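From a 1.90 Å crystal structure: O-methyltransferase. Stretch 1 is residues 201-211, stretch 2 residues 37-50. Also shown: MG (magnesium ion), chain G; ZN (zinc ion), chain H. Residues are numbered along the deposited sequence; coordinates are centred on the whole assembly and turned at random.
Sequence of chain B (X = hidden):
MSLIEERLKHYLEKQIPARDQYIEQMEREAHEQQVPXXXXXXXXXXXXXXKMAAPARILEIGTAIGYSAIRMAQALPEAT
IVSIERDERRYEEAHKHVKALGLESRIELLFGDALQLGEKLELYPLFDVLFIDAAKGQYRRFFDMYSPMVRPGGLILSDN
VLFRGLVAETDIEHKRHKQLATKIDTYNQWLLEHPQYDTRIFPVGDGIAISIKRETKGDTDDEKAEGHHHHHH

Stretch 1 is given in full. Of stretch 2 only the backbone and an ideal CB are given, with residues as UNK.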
# COMPACT_ATOMS: atom_id res chain seq x y z
N ILE B 201 2.16 -10.04 -2.60
CA ILE B 201 3.51 -9.75 -3.11
C ILE B 201 3.40 -8.77 -4.25
O ILE B 201 2.67 -9.04 -5.20
CB ILE B 201 4.24 -11.02 -3.63
CG1 ILE B 201 4.46 -12.02 -2.45
CG2 ILE B 201 5.60 -10.60 -4.27
CD1 ILE B 201 4.87 -13.37 -2.89
N PHE B 202 4.10 -7.64 -4.15
CA PHE B 202 4.07 -6.61 -5.20
C PHE B 202 5.30 -6.73 -6.09
O PHE B 202 6.41 -6.81 -5.59
CB PHE B 202 4.03 -5.20 -4.58
CG PHE B 202 2.66 -4.76 -4.10
CD1 PHE B 202 1.54 -5.58 -4.28
CD2 PHE B 202 2.49 -3.51 -3.52
CE1 PHE B 202 0.27 -5.17 -3.84
CE2 PHE B 202 1.23 -3.09 -3.08
CZ PHE B 202 0.12 -3.93 -3.24
N PRO B 203 5.10 -6.74 -7.43
CA PRO B 203 6.20 -6.93 -8.37
C PRO B 203 6.96 -5.62 -8.65
O PRO B 203 6.93 -5.10 -9.78
CB PRO B 203 5.49 -7.43 -9.64
CG PRO B 203 4.15 -6.76 -9.59
CD PRO B 203 3.81 -6.57 -8.12
N VAL B 204 7.61 -5.10 -7.62
CA VAL B 204 8.43 -3.91 -7.73
C VAL B 204 9.80 -4.20 -7.10
O VAL B 204 9.88 -4.89 -6.09
CB VAL B 204 7.76 -2.70 -7.06
CG1 VAL B 204 7.45 -2.97 -5.57
CG2 VAL B 204 8.58 -1.47 -7.24
N GLY B 205 10.86 -3.66 -7.71
CA GLY B 205 12.22 -3.97 -7.28
C GLY B 205 12.43 -5.47 -7.35
O GLY B 205 12.12 -6.09 -8.37
N ASP B 206 12.92 -6.06 -6.25
CA ASP B 206 13.16 -7.50 -6.17
C ASP B 206 11.98 -8.29 -5.59
O ASP B 206 12.11 -9.45 -5.21
CB ASP B 206 14.45 -7.74 -5.36
CG ASP B 206 15.70 -7.33 -6.12
OD1 ASP B 206 15.64 -7.36 -7.37
OD2 ASP B 206 16.74 -6.99 -5.52
N GLY B 207 10.81 -7.65 -5.54
CA GLY B 207 9.64 -8.23 -4.90
C GLY B 207 9.58 -7.77 -3.45
O GLY B 207 10.58 -7.86 -2.69
N ILE B 208 8.43 -7.21 -3.09
CA ILE B 208 8.17 -6.77 -1.74
C ILE B 208 6.87 -7.42 -1.29
O ILE B 208 5.84 -7.23 -1.94
CB ILE B 208 8.01 -5.26 -1.64
CG1 ILE B 208 9.26 -4.53 -2.21
CG2 ILE B 208 7.76 -4.86 -0.16
CD1 ILE B 208 9.06 -3.02 -2.30
N ALA B 209 6.92 -8.20 -0.21
CA ALA B 209 5.68 -8.72 0.35
C ALA B 209 5.18 -7.71 1.36
O ALA B 209 5.97 -7.16 2.15
CB ALA B 209 5.92 -10.04 1.02
N ILE B 210 3.88 -7.43 1.31
CA ILE B 210 3.25 -6.52 2.27
C ILE B 210 2.22 -7.33 3.03
O ILE B 210 1.21 -7.76 2.47
CB ILE B 210 2.58 -5.35 1.57
CG1 ILE B 210 3.63 -4.60 0.74
CG2 ILE B 210 1.96 -4.40 2.58
CD1 ILE B 210 3.09 -4.26 -0.58
N SER B 211 2.54 -7.60 4.29
CA SER B 211 1.65 -8.37 5.14
C SER B 211 0.92 -7.42 6.06
O SER B 211 1.55 -6.70 6.83
CB SER B 211 2.46 -9.38 5.98
OG SER B 211 3.27 -10.19 5.13
N UNK B 37 21.97 -3.52 0.01
CA UNK B 37 21.22 -2.27 -0.12
C UNK B 37 20.00 -2.57 -0.96
O UNK B 37 20.09 -3.38 -1.88
CB UNK B 37 22.06 -1.16 -0.74
N UNK B 38 18.87 -1.96 -0.62
CA UNK B 38 17.68 -2.10 -1.45
C UNK B 38 17.90 -1.43 -2.78
O UNK B 38 18.44 -0.31 -2.85
CB UNK B 38 16.45 -1.51 -0.75
N UNK B 39 17.49 -2.11 -3.84
CA UNK B 39 17.61 -1.58 -5.18
C UNK B 39 16.80 -0.31 -5.30
O UNK B 39 15.81 -0.12 -4.59
CB UNK B 39 17.16 -2.61 -6.22
N UNK B 40 17.23 0.57 -6.19
CA UNK B 40 16.68 1.91 -6.23
C UNK B 40 15.18 1.97 -6.57
O UNK B 40 14.43 2.73 -5.94
CB UNK B 40 17.47 2.74 -7.25
N UNK B 41 14.75 1.24 -7.59
CA UNK B 41 13.32 1.21 -7.93
C UNK B 41 12.42 0.64 -6.86
O UNK B 41 11.36 1.19 -6.62
CB UNK B 41 13.12 0.40 -9.21
N UNK B 42 12.84 -0.45 -6.21
CA UNK B 42 12.11 -0.98 -5.05
C UNK B 42 12.04 0.03 -3.91
O UNK B 42 11.02 0.14 -3.21
CB UNK B 42 12.77 -2.27 -4.55
N UNK B 43 13.15 0.74 -3.69
CA UNK B 43 13.22 1.69 -2.58
C UNK B 43 12.24 2.83 -2.83
O UNK B 43 11.52 3.25 -1.92
CB UNK B 43 14.64 2.23 -2.41
N UNK B 44 12.22 3.36 -4.05
CA UNK B 44 11.34 4.49 -4.34
C UNK B 44 9.87 4.07 -4.16
O UNK B 44 9.05 4.83 -3.62
CB UNK B 44 11.58 5.01 -5.76
N UNK B 45 9.55 2.88 -4.64
CA UNK B 45 8.20 2.34 -4.46
C UNK B 45 7.85 2.12 -3.02
O UNK B 45 6.75 2.49 -2.58
CB UNK B 45 8.05 1.02 -5.22
N UNK B 46 8.78 1.53 -2.26
CA UNK B 46 8.55 1.32 -0.84
C UNK B 46 8.30 2.62 -0.11
O UNK B 46 7.40 2.70 0.73
CB UNK B 46 9.74 0.59 -0.21
N UNK B 47 9.11 3.64 -0.39
CA UNK B 47 8.96 4.90 0.33
C UNK B 47 7.59 5.52 0.01
O UNK B 47 6.90 6.09 0.88
CB UNK B 47 10.09 5.87 -0.03
N UNK B 48 7.17 5.40 -1.23
CA UNK B 48 5.85 5.94 -1.61
C UNK B 48 4.70 5.21 -0.89
O UNK B 48 3.71 5.83 -0.43
CB UNK B 48 5.66 5.83 -3.12
N UNK B 49 4.80 3.89 -0.81
CA UNK B 49 3.79 3.09 -0.10
C UNK B 49 3.79 3.44 1.39
O UNK B 49 2.73 3.54 2.02
CB UNK B 49 4.05 1.59 -0.29
N UNK B 50 4.97 3.65 1.96
CA UNK B 50 5.04 4.11 3.34
C UNK B 50 4.36 5.46 3.53
O UNK B 50 3.64 5.65 4.51
CB UNK B 50 6.50 4.20 3.79
MG MG G . 17.38 -6.65 -3.54
ZN ZN H . 17.38 -6.71 -8.37

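Position 37 lies in extended backbone ahead of the helix, and nothing of stretch 1 comes within 5.5 Å of its ideal CB. Stretch 1 therefore leaves the choice wide; the residue is Ile 37. Ile 37 O accepts from the O of water 1 at 3.1 Å, and that water is a ligand of the magnesium ion.

At position 38 CA-to-CB points sideways, and nothing of stretch 1 lies within 5.5 Å of the ideal CB. Ile 208 CD1 is 7.7 Å from that CB, a gap that a long apolar side chain could span. The residue is selenomethionine, Met 38, extended with all three chi angles t, and its CE meets Ile 208 CD1 at 3.6 Å.

Position 39 directly precedes the helix, with phi/psi of -62/152, and its CB points toward the turn from Val 204 to Gly 207. Free amides at the start of a helix favour a short acceptor such as Asp, Asn, Ser or Thr. The nearby Asp 206 carboxylate, 4.5 Å from the ideal CB to OD2, might seem to argue against an acid, but that carboxylate is already engaged by magnesium and zinc. The residue is Asp 39, chi1 p. Its OD2 caps the helix by accepting from the backbone N of position 42 at 3.0 Å and also lies 3.3 Å from Gly 205 CA. Its OD1 accepts from water 2 at 2.8 Å, which in turn accepts from Asp 206 N at 2.8 Å, and from the magnesium ligand water 3 at 2.6 Å; water thus joins the cap to the turn and the metal site.

Position 40 points away, so many residues would serve; it is Leu 40. Position 41 points sideways, its ideal CB 4.9 Å from Gly 205 CA, leaving room for side chains of various sizes. Leu 41 occupies it, and its carbonyl O lies 3.9 Å from Val 204 CG2.

At position 42 the backbones nearly touch: the CA is 3.7 Å from Gly 205 CA, and an ideal CB would sit a tight 3.3 Å from that same atom. Glycine suits best despite the helical angles, and Gly 42 is found.

Positions 43 and 44 offer stretch 1 no contact and are unconstrained by it: selenomethionine Met 43 points away, and the end of Glu 44 leads away.

Position 45 points toward Val 204, with its ideal CB only 3.3 Å from CG2. Small residues, Gly, Ala or Ser, are indicated. Ser 45 packs its OG 3.0 Å from Val 204 CG2 and donates a weak hydrogen bond to Leu 41 O.

Position 46 points sideways, its ideal CB 4.2 Å from Ile 208 CD1, which suits an apolar chain; Leu 46 CD1 lies 4.1 Å from that methyl.

Positions 47 and 48 are out of reach and hold Leu 47 and His 48.

Position 49 points toward Phe 202 and Ile 210 across a wider gap, calling for a larger aliphatic chain such as Leu, Ile or Met. Leu 49 CD1 reaches the edge of the Phe 202 ring, 4.1 Å from CD2, and Ile 210 CD1 at 4.3 Å.

Position 50, again out of reach, is Leu 50.

Stretch 2, residues 37-50: IMDLLGMESLLHLL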
# COMPACT_ATOMS: atom_id res chain seq x y z
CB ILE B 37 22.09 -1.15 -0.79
CG1 ILE B 37 21.37 0.18 -0.83
CG2 ILE B 37 22.54 -1.55 -2.20
CD1 ILE B 37 22.28 1.37 -1.21
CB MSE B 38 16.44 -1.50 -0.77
CG MSE B 38 15.17 -2.05 -1.33
SE MSE B 38 13.69 -1.39 -0.26
CE MSE B 38 12.38 -2.43 -1.16
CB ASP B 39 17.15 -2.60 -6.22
CG ASP B 39 15.65 -2.80 -6.22
OD1 ASP B 39 15.12 -3.51 -5.32
OD2 ASP B 39 14.99 -2.25 -7.13
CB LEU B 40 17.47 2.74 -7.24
CG LEU B 40 17.41 4.26 -7.20
CD1 LEU B 40 18.51 4.84 -8.09
CD2 LEU B 40 16.08 4.75 -7.65
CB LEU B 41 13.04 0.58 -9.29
CG LEU B 41 12.38 1.68 -10.15
CD1 LEU B 41 13.34 2.33 -11.08
CD2 LEU B 41 11.21 1.12 -10.92
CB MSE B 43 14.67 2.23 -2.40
CG MSE B 43 14.70 3.40 -1.42
SE MSE B 43 14.28 2.76 0.38
CE MSE B 43 15.55 2.27 0.61
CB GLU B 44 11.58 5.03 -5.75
CG GLU B 44 12.97 5.68 -5.90
CD GLU B 44 13.13 6.98 -5.08
OE1 GLU B 44 12.12 7.66 -4.80
OE2 GLU B 44 14.27 7.33 -4.73
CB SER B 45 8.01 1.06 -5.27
OG SER B 45 7.89 1.41 -6.63
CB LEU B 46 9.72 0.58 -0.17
CG LEU B 46 9.39 0.10 1.25
CD1 LEU B 46 8.30 -1.00 1.16
CD2 LEU B 46 10.60 -0.39 2.00
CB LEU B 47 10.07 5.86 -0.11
CG LEU B 47 11.46 5.42 0.35
CD1 LEU B 47 12.44 6.39 -0.27
CD2 LEU B 47 11.57 5.42 1.90
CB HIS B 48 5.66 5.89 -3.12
CG HIS B 48 4.64 6.87 -3.62
ND1 HIS B 48 4.86 8.22 -3.62
CD2 HIS B 48 3.39 6.69 -4.11
CE1 HIS B 48 3.80 8.85 -4.09
NE2 HIS B 48 2.89 7.94 -4.41
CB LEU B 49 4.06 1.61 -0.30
CG LEU B 49 3.92 1.05 -1.73
CD1 LEU B 49 4.50 -0.36 -1.75
CD2 LEU B 49 2.50 1.08 -2.24
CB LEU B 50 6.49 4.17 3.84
CG LEU B 50 7.21 2.84 4.07
CD1 LEU B 50 8.73 3.07 4.18
CD2 LEU B 50 6.69 2.13 5.32
O HOH W 1 18.43 -6.03 -1.83
O HOH W 2 12.80 -4.42 -3.96
O HOH W 3 16.00 -4.98 -3.38
O HOH W 4 18.92 -8.01 -3.60
O HOH W 5 18.65 -5.44 -4.61
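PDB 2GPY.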